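Local coordinates for protein ionotropic glutamate receptor bacterial homologue (Nostoc punctiforme, PDB 2PYY) that binds L-glutamate in the cleft of its ligand-binding core and probably serves as the glutamate-sensing part of a bacterial ionotropic receptor, at residues N78-L83 / P195-I200; E142-L147 / L163-N168. All coordinates share one frame; numbering follows the deposited sequence.

Contact 1: residues N78-L83 / P195-I200; sequences NFDFSL and PYRKPI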
ATOM      1  N   ASN B  78       9.102  -1.119   7.392  1.00 24.53           N
ATOM      2  CA  ASN B  78      10.507  -0.741   7.505  1.00 24.91           C
ATOM      3  C   ASN B  78      10.783   0.745   7.576  1.00 24.31           C
ATOM      4  O   ASN B  78      11.918   1.165   7.825  1.00 25.16           O
ATOM      5  CB  ASN B  78      11.283  -1.351   6.344  1.00 28.53           C
ATOM      6  CG  ASN B  78      11.224  -2.858   6.359  1.00 30.03           C
ATOM      7  OD1 ASN B  78      11.818  -3.497   7.221  1.00 32.43           O
ATOM      8  ND2 ASN B  78      10.492  -3.433   5.418  1.00 30.36           N
ATOM      9  N   PHE B  79       9.746   1.544   7.361  1.00 21.82           N
ATOM     10  CA  PHE B  79       9.903   2.991   7.392  1.00 21.92           C
ATOM     11  C   PHE B  79       8.783   3.663   8.176  1.00 20.98           C
ATOM     12  O   PHE B  79       7.799   3.025   8.531  1.00 22.14           O
ATOM     13  CB  PHE B  79       9.972   3.530   5.956  1.00 20.90           C
ATOM     14  CG  PHE B  79      11.067   2.902   5.131  1.00 21.70           C
ATOM     15  CD1 PHE B  79      10.845   1.711   4.441  1.00 21.66           C
ATOM     16  CD2 PHE B  79      12.345   3.458   5.117  1.00 22.06           C
ATOM     17  CE1 PHE B  79      11.882   1.079   3.755  1.00 22.98           C
ATOM     18  CE2 PHE B  79      13.387   2.836   4.438  1.00 22.60           C
ATOM     19  CZ  PHE B  79      13.154   1.641   3.756  1.00 22.64           C
ATOM     20  N   ASP B  80       8.961   4.943   8.470  1.00 20.12           N
ATOM     21  CA  ASP B  80       7.970   5.692   9.227  1.00 19.56           C
ATOM     22  C   ASP B  80       7.291   6.717   8.310  1.00 18.16           C
ATOM     23  O   ASP B  80       7.867   7.144   7.309  1.00 16.10           O
ATOM     24  CB  ASP B  80       8.638   6.410  10.402  1.00 21.61           C
ATOM     25  CG  ASP B  80       7.967   6.107  11.730  1.00 24.18           C
ATOM     26  OD1 ASP B  80       6.803   5.658  11.712  1.00 27.24           O
ATOM     27  OD2 ASP B  80       8.595   6.341  12.787  1.00 25.63           O
ATOM     28  N   PHE B  81       6.070   7.101   8.663  1.00 14.75           N
ATOM     29  CA  PHE B  81       5.318   8.072   7.892  1.00 17.27           C
ATOM     30  C   PHE B  81       4.737   9.155   8.795  1.00 16.23           C
ATOM     31  O   PHE B  81       4.436   8.904   9.957  1.00 15.55           O
ATOM     32  CB  PHE B  81       4.155   7.403   7.153  1.00 16.41           C
ATOM     33  CG  PHE B  81       4.540   6.753   5.856  1.00 18.32           C
ATOM     34  CD1 PHE B  81       4.739   5.382   5.783  1.00 17.51           C
ATOM     35  CD2 PHE B  81       4.710   7.514   4.708  1.00 16.51           C
ATOM     36  CE1 PHE B  81       5.104   4.772   4.579  1.00 17.86           C
ATOM     37  CE2 PHE B  81       5.074   6.919   3.498  1.00 17.35           C
ATOM     38  CZ  PHE B  81       5.272   5.546   3.438  1.00 18.08           C
ATOM     39  N   SER B  82       4.604  10.359   8.251  1.00 15.79           N
ATOM     40  CA  SER B  82       4.003  11.448   8.987  1.00 17.03           C
ATOM     41  C   SER B  82       2.518  11.182   8.801  1.00 17.18           C
ATOM     42  O   SER B  82       2.128  10.170   8.202  1.00 17.06           O
ATOM     43  CB  SER B  82       4.291  12.771   8.316  1.00 17.08           C
ATOM     44  OG  SER B  82       3.575  12.840   7.092  1.00 15.63           O
ATOM     45  N   LEU B  83       1.699  12.096   9.303  1.00 17.42           N
ATOM     46  CA  LEU B  83       0.262  12.004   9.124  1.00 18.74           C
ATOM     47  C   LEU B  83       0.053  12.181   7.630  1.00 18.14           C
ATOM     48  O   LEU B  83       0.874  12.790   6.962  1.00 18.79           O
ATOM     49  CB  LEU B  83      -0.418  13.155   9.860  1.00 15.46           C
ATOM     50  CG  LEU B  83      -0.399  12.997  11.372  1.00 18.41           C
ATOM     51  CD1 LEU B  83      -0.797  14.308  12.075  1.00 16.05           C
ATOM     52  CD2 LEU B  83      -1.336  11.871  11.735  1.00 18.14           C
ATOM     53  N   PRO B 195      13.573  11.867  14.449  1.00 26.92           N
ATOM     54  CA  PRO B 195      13.184  12.931  15.376  1.00 27.17           C
ATOM     55  C   PRO B 195      12.400  14.049  14.692  1.00 25.57           C
ATOM     56  O   PRO B 195      11.942  14.969  15.355  1.00 26.41           O
ATOM     57  CB  PRO B 195      14.525  13.415  15.919  1.00 28.33           C
ATOM     58  CG  PRO B 195      15.437  13.212  14.742  1.00 29.26           C
ATOM     59  CD  PRO B 195      15.036  11.830  14.277  1.00 27.24           C
ATOM     60  N   TYR B 196      12.244  13.968  13.371  1.00 24.72           N
ATOM     61  CA  TYR B 196      11.507  14.996  12.637  1.00 22.98           C
ATOM     62  C   TYR B 196      10.030  14.658  12.438  1.00 21.21           C
ATOM     63  O   TYR B 196       9.231  15.520  12.055  1.00 19.50           O
ATOM     64  CB  TYR B 196      12.169  15.251  11.279  1.00 24.81           C
ATOM     65  CG  TYR B 196      13.582  15.794  11.409  1.00 28.31           C
ATOM     66  CD1 TYR B 196      14.691  15.015  11.062  1.00 28.33           C
ATOM     67  CD2 TYR B 196      13.811  17.070  11.940  1.00 28.42           C
ATOM     68  CE1 TYR B 196      15.995  15.494  11.245  1.00 32.40           C
ATOM     69  CE2 TYR B 196      15.106  17.556  12.127  1.00 32.58           C
ATOM     70  CZ  TYR B 196      16.189  16.768  11.782  1.00 32.30           C
ATOM     71  OH  TYR B 196      17.460  17.248  11.997  1.00 34.38           O
ATOM     72  N   ARG B 197       9.663  13.411  12.713  1.00 19.01           N
ATOM     73  CA  ARG B 197       8.283  12.978  12.544  1.00 19.60           C
ATOM     74  C   ARG B 197       7.271  13.843  13.295  1.00 20.19           C
ATOM     75  O   ARG B 197       6.413  14.476  12.678  1.00 18.84           O
ATOM     76  CB  ARG B 197       8.109  11.520  12.984  1.00 18.54           C
ATOM     77  CG  ARG B 197       6.698  10.989  12.743  1.00 18.46           C
ATOM     78  CD  ARG B 197       6.594   9.508  13.088  1.00 21.20           C
ATOM     79  NE  ARG B 197       6.818   9.285  14.514  1.00 21.08           N
ATOM     80  CZ  ARG B 197       5.865   9.345  15.435  1.00 21.30           C
ATOM     81  NH1 ARG B 197       4.610   9.605  15.080  1.00 18.75           N
ATOM     82  NH2 ARG B 197       6.172   9.170  16.712  1.00 20.81           N
ATOM     83  N   LYS B 198       7.375  13.881  14.620  1.00 19.74           N
ATOM     84  CA  LYS B 198       6.440  14.668  15.426  1.00 21.65           C
ATOM     85  C   LYS B 198       6.393  16.164  15.072  1.00 20.76           C
ATOM     86  O   LYS B 198       5.317  16.738  14.942  1.00 23.31           O
ATOM     87  CB  LYS B 198       6.721  14.449  16.923  1.00 22.86           C
ATOM     88  CG  LYS B 198       6.475  13.001  17.365  1.00 24.85           C
ATOM     89  CD  LYS B 198       6.756  12.769  18.857  1.00 27.96           C
ATOM     90  CE  LYS B 198       5.891  13.682  19.739  1.00 31.07           C
ATOM     91  NZ  LYS B 198       4.433  13.525  19.417  1.00 28.02           N
ATOM     92  N   PRO B 199       7.550  16.817  14.901  1.00 20.52           N
ATOM     93  CA  PRO B 199       7.472  18.241  14.555  1.00 19.22           C
ATOM     94  C   PRO B 199       6.818  18.467  13.187  1.00 16.95           C
ATOM     95  O   PRO B 199       6.202  19.507  12.946  1.00 14.38           O
ATOM     96  CB  PRO B 199       8.934  18.695  14.596  1.00 19.63           C
ATOM     97  CG  PRO B 199       9.678  17.467  14.261  1.00 20.49           C
ATOM     98  CD  PRO B 199       8.950  16.403  15.067  1.00 20.82           C
ATOM     99  N   ILE B 200       6.954  17.497  12.290  1.00 16.52           N
ATOM    100  CA  ILE B 200       6.338  17.623  10.980  1.00 16.19           C
ATOM    101  C   ILE B 200       4.835  17.491  11.159  1.00 15.56           C
ATOM    102  O   ILE B 200       4.067  18.264  10.594  1.00 17.24           O
ATOM    103  CB  ILE B 200       6.855  16.525   9.993  1.00 15.68           C
ATOM    104  CG1 ILE B 200       8.262  16.879   9.523  1.00 13.34           C
ATOM    105  CG2 ILE B 200       5.928  16.408   8.786  1.00 15.37           C
ATOM    106  CD1 ILE B 200       8.859  15.884   8.531  1.00 13.51           C
TER
HETATM  107  O   HOH W   1       3.288  10.032  12.256  1.00 25.21           O
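D80 and R197 meet as a pair of opposite charges whose groups are poorly aligned for a direct bond. OD2 of D80 lies 3.8 Å from NE of R197, a long salt bridge, and equally close to the CD methylene. Because this oxygen stands well out of the guanidinium plane, the attraction rests on charge alone; carboxylate and guanidinium planes are 32° apart. R197 extends from the helix with CG opposite its backbone N (chi1 -176°), turns at chi3 (65°) and lies alongside the strand, its CD 3.9 Å from the carbonyl O of F81. A water completes the link, donating to F81 O at 2.8 Å and accepting from NH1 of R197 at 3.1 Å, in plane at the guanidinium edge. One turn on, CG2 of I200 packs against CB of S82 at 4.0 Å. Strand 175-190 positions both sides, pairing through its backbone with D80 and S82 and receiving the side chains of R197 and I200. Stronger partners lie across the subunit interface: D80 binds K198 and R197 of the second subunit, and R197 binds D80 there. Replacing D80 by alanine removes the carboxylate and would probably leave those two residues without this mate, and R197 of its own chain with one fewer counter-charge. Both buried, D80 and R197 thus belong to an ionic cluster shared between subunits, to which their intrachain pairing probably adds charge attraction alone.

Contact 2: residues E142-L147 / L163-N168; sequences EAYKAL and LFYAAN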
ATOM      1  N   GLU B 142       6.273   7.316 -20.235  1.00 23.64           N
ATOM      2  CA  GLU B 142       6.270   6.147 -21.104  1.00 25.45           C
ATOM      3  C   GLU B 142       5.015   5.305 -20.936  1.00 24.37           C
ATOM      4  O   GLU B 142       4.641   4.552 -21.835  1.00 26.13           O
ATOM      5  CB  GLU B 142       7.517   5.296 -20.858  1.00 23.96           C
ATOM      6  CG  GLU B 142       8.808   6.081 -21.032  1.00 24.45           C
ATOM      7  CD  GLU B 142      10.048   5.249 -20.732  1.00 24.98           C
ATOM      8  OE1 GLU B 142      10.046   4.556 -19.699  1.00 26.75           O
ATOM      9  OE2 GLU B 142      11.016   5.298 -21.519  1.00 22.22           O
ATOM     10  N   ALA B 143       4.356   5.430 -19.791  1.00 23.70           N
ATOM     11  CA  ALA B 143       3.133   4.677 -19.562  1.00 24.02           C
ATOM     12  C   ALA B 143       2.044   5.272 -20.448  1.00 24.16           C
ATOM     13  O   ALA B 143       1.285   4.543 -21.083  1.00 25.14           O
ATOM     14  CB  ALA B 143       2.729   4.750 -18.090  1.00 24.01           C
ATOM     15  N   TYR B 144       1.966   6.599 -20.489  1.00 24.90           N
ATOM     16  CA  TYR B 144       0.971   7.278 -21.325  1.00 26.50           C
ATOM     17  C   TYR B 144       1.200   6.933 -22.792  1.00 27.99           C
ATOM     18  O   TYR B 144       0.245   6.739 -23.547  1.00 27.96           O
ATOM     19  CB  TYR B 144       1.070   8.792 -21.128  1.00 24.53           C
ATOM     20  CG  TYR B 144       0.856   9.226 -19.696  1.00 23.97           C
ATOM     21  CD1 TYR B 144       1.371  10.430 -19.229  1.00 22.66           C
ATOM     22  CD2 TYR B 144       0.158   8.419 -18.804  1.00 22.96           C
ATOM     23  CE1 TYR B 144       1.201  10.820 -17.901  1.00 23.05           C
ATOM     24  CE2 TYR B 144      -0.019   8.798 -17.481  1.00 23.92           C
ATOM     25  CZ  TYR B 144       0.506   9.992 -17.034  1.00 23.06           C
ATOM     26  OH  TYR B 144       0.360  10.345 -15.711  1.00 20.39           O
ATOM     27  N   LYS B 145       2.470   6.867 -23.189  1.00 28.42           N
ATOM     28  CA  LYS B 145       2.822   6.527 -24.567  1.00 31.52           C
ATOM     29  C   LYS B 145       2.332   5.124 -24.898  1.00 31.70           C
ATOM     30  O   LYS B 145       1.673   4.908 -25.909  1.00 33.07           O
ATOM     31  CB  LYS B 145       4.338   6.575 -24.766  1.00 33.06           C
ATOM     32  CG  LYS B 145       4.859   7.834 -25.425  1.00 37.17           C
ATOM     33  CD  LYS B 145       5.257   8.889 -24.406  1.00 38.66           C
ATOM     34  CE  LYS B 145       6.086   9.979 -25.069  1.00 40.08           C
ATOM     35  NZ  LYS B 145       6.647  10.944 -24.090  1.00 41.25           N
ATOM     36  N   ALA B 146       2.676   4.175 -24.036  1.00 32.48           N
ATOM     37  CA  ALA B 146       2.287   2.786 -24.222  1.00 32.54           C
ATOM     38  C   ALA B 146       0.793   2.674 -24.494  1.00 34.46           C
ATOM     39  O   ALA B 146       0.356   1.792 -25.232  1.00 33.25           O
ATOM     40  CB  ALA B 146       2.660   1.971 -22.991  1.00 31.90           C
ATOM     41  N   LEU B 147       0.010   3.566 -23.891  1.00 34.81           N
ATOM     42  CA  LEU B 147      -1.436   3.557 -24.088  1.00 36.42           C
ATOM     43  C   LEU B 147      -1.760   4.039 -25.497  1.00 36.85           C
ATOM     44  O   LEU B 147      -2.550   3.423 -26.208  1.00 37.19           O
ATOM     45  CB  LEU B 147      -2.137   4.458 -23.062  1.00 35.31           C
ATOM     46  CG  LEU B 147      -3.670   4.532 -23.143  1.00 35.47           C
ATOM     47  CD1 LEU B 147      -4.276   3.160 -22.876  1.00 32.57           C
ATOM     48  CD2 LEU B 147      -4.187   5.541 -22.123  1.00 35.38           C
ATOM     49  N   LEU B 163      -5.750  12.740 -13.671  1.00 21.40           N
ATOM     50  CA  LEU B 163      -6.610  13.889 -13.970  1.00 24.83           C
ATOM     51  C   LEU B 163      -5.820  15.040 -14.566  1.00 25.26           C
ATOM     52  O   LEU B 163      -6.205  15.597 -15.587  1.00 25.73           O
ATOM     53  CB  LEU B 163      -7.328  14.374 -12.711  1.00 27.62           C
ATOM     54  CG  LEU B 163      -8.540  13.537 -12.310  1.00 31.39           C
ATOM     55  CD1 LEU B 163      -9.069  14.029 -10.975  1.00 34.86           C
ATOM     56  CD2 LEU B 163      -9.629  13.638 -13.384  1.00 31.44           C
ATOM     57  N   PHE B 164      -4.715  15.392 -13.919  1.00 25.40           N
ATOM     58  CA  PHE B 164      -3.868  16.484 -14.387  1.00 24.27           C
ATOM     59  C   PHE B 164      -3.366  16.246 -15.807  1.00 24.86           C
ATOM     60  O   PHE B 164      -3.355  17.159 -16.637  1.00 24.82           O
ATOM     61  CB  PHE B 164      -2.668  16.647 -13.464  1.00 24.85           C
ATOM     62  CG  PHE B 164      -1.899  17.911 -13.695  1.00 24.12           C
ATOM     63  CD1 PHE B 164      -2.404  19.129 -13.270  1.00 24.72           C
ATOM     64  CD2 PHE B 164      -0.673  17.888 -14.344  1.00 25.19           C
ATOM     65  CE1 PHE B 164      -1.695  20.309 -13.483  1.00 25.41           C
ATOM     66  CE2 PHE B 164       0.045  19.065 -14.561  1.00 25.39           C
ATOM     67  CZ  PHE B 164      -0.469  20.274 -14.132  1.00 23.48           C
ATOM     68  N   TYR B 165      -2.915  15.024 -16.068  1.00 24.33           N
ATOM     69  CA  TYR B 165      -2.421  14.645 -17.387  1.00 26.09           C
ATOM     70  C   TYR B 165      -3.564  14.729 -18.396  1.00 27.00           C
ATOM     71  O   TYR B 165      -3.384  15.200 -19.518  1.00 28.53           O
ATOM     72  CB  TYR B 165      -1.881  13.207 -17.365  1.00 23.51           C
ATOM     73  CG  TYR B 165      -1.723  12.599 -18.747  1.00 24.60           C
ATOM     74  CD1 TYR B 165      -0.720  13.042 -19.615  1.00 24.00           C
ATOM     75  CD2 TYR B 165      -2.619  11.624 -19.212  1.00 24.48           C
ATOM     76  CE1 TYR B 165      -0.612  12.541 -20.907  1.00 23.28           C
ATOM     77  CE2 TYR B 165      -2.519  11.113 -20.508  1.00 24.99           C
ATOM     78  CZ  TYR B 165      -1.511  11.584 -21.348  1.00 24.94           C
ATOM     79  OH  TYR B 165      -1.402  11.126 -22.637  1.00 28.09           O
ATOM     80  N   ALA B 166      -4.734  14.261 -17.979  1.00 28.57           N
ATOM     81  CA  ALA B 166      -5.917  14.258 -18.824  1.00 31.11           C
ATOM     82  C   ALA B 166      -6.386  15.675 -19.137  1.00 33.15           C
ATOM     83  O   ALA B 166      -6.649  16.013 -20.289  1.00 33.73           O
ATOM     84  CB  ALA B 166      -7.032  13.472 -18.150  1.00 29.65           C
ATOM     85  N   ALA B 167      -6.485  16.511 -18.111  1.00 35.69           N
ATOM     86  CA  ALA B 167      -6.924  17.886 -18.314  1.00 38.82           C
ATOM     87  C   ALA B 167      -5.855  18.711 -19.028  1.00 39.61           C
ATOM     88  O   ALA B 167      -6.094  19.864 -19.384  1.00 41.27           O
ATOM     89  CB  ALA B 167      -7.274  18.528 -16.972  1.00 38.94           C
ATOM     90  N   ASN B 168      -4.683  18.118 -19.250  1.00 39.70           N
ATOM     91  CA  ASN B 168      -3.587  18.832 -19.907  1.00 40.31           C
ATOM     92  C   ASN B 168      -2.999  18.152 -21.139  1.00 40.91           C
ATOM     93  O   ASN B 168      -3.645  18.064 -22.182  1.00 40.14           O
ATOM     94  CB  ASN B 168      -2.466  19.098 -18.897  1.00 40.54           C
ATOM     95  CG  ASN B 168      -2.830  20.172 -17.892  1.00 40.82           C
ATOM     96  OD1 ASN B 168      -2.684  21.368 -18.161  1.00 42.43           O
ATOM     97  ND2 ASN B 168      -3.317  19.752 -16.729  1.00 40.07           N
TER
HETATM   98  O   HOH W   2      -2.006   8.454 -22.927  1.00 30.22           O
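Y144 and Y165 form an offset, parallel-displaced aromatic stack that joins helix 140-148 to helix 159-166 on one side of the mixed sheet. Helix 159-166 directly follows strand 154-158, whose F157 and D158 line the glutamate pocket. The evidence is in the ring geometry: the centroids are 3.8 Å apart and the planes 21° from parallel. Each ring lies over one face of the other, displaced toward the rim, closest at 3.3 Å between CD1 of Y144 and CE1 of Y165. The side chains run past each other in opposite directions, setting each hydroxyl beside the root of the other ring: OH of Y165 is 3.7 Å from CB of Y144, and OH of Y144 4.0 Å from CB of Y165. Different first torsions deliver the rings, CG of Y144 lying anti to the carbonyl carbon (chi1 -59°) and that of Y165 anti to the backbone N (chi1 163°). The two side chains span backbones whose nearest CA atoms, those of Y144 and Y165, remain 9.0 Å apart. A water adds a polar link, donating to the carbonyl O of Y144 at 2.9 Å and hydrogen-bonded to OH of Y165 at 2.8 Å. Around the stack, M93 of strand 86-94 touches both tyrosines, and V161 and L162 pack on Y144. The chemistry therefore combines dispersion between overlapping ring faces with a water-mediated bond that gives the hydroxyl of the buried Y165 a polar partner.

From the N terminus, the chain first passes the three-stranded parallel sheet formed by strands 5-10, 42-47 and 64-66, then enters contact 1 at residues 78-83. It goes on through strand 86-94 to helix 140-148, where contact 2 opens; strand 154-158 and helix 159-166 follow, closing this short loop of 15 intervening residues. Strand 175-190 then leads back to residues 195-200, which close contact 1 across 111 residues. The loop of contact 2 is thus nested inside the loop closed by contact 1. Their centres lie 32 Å apart on opposite sides of the chain's centre: one joins an outermost strand to helix 197-209 at the subunit interface, the other two helices packed on M93 of the mixed sheet.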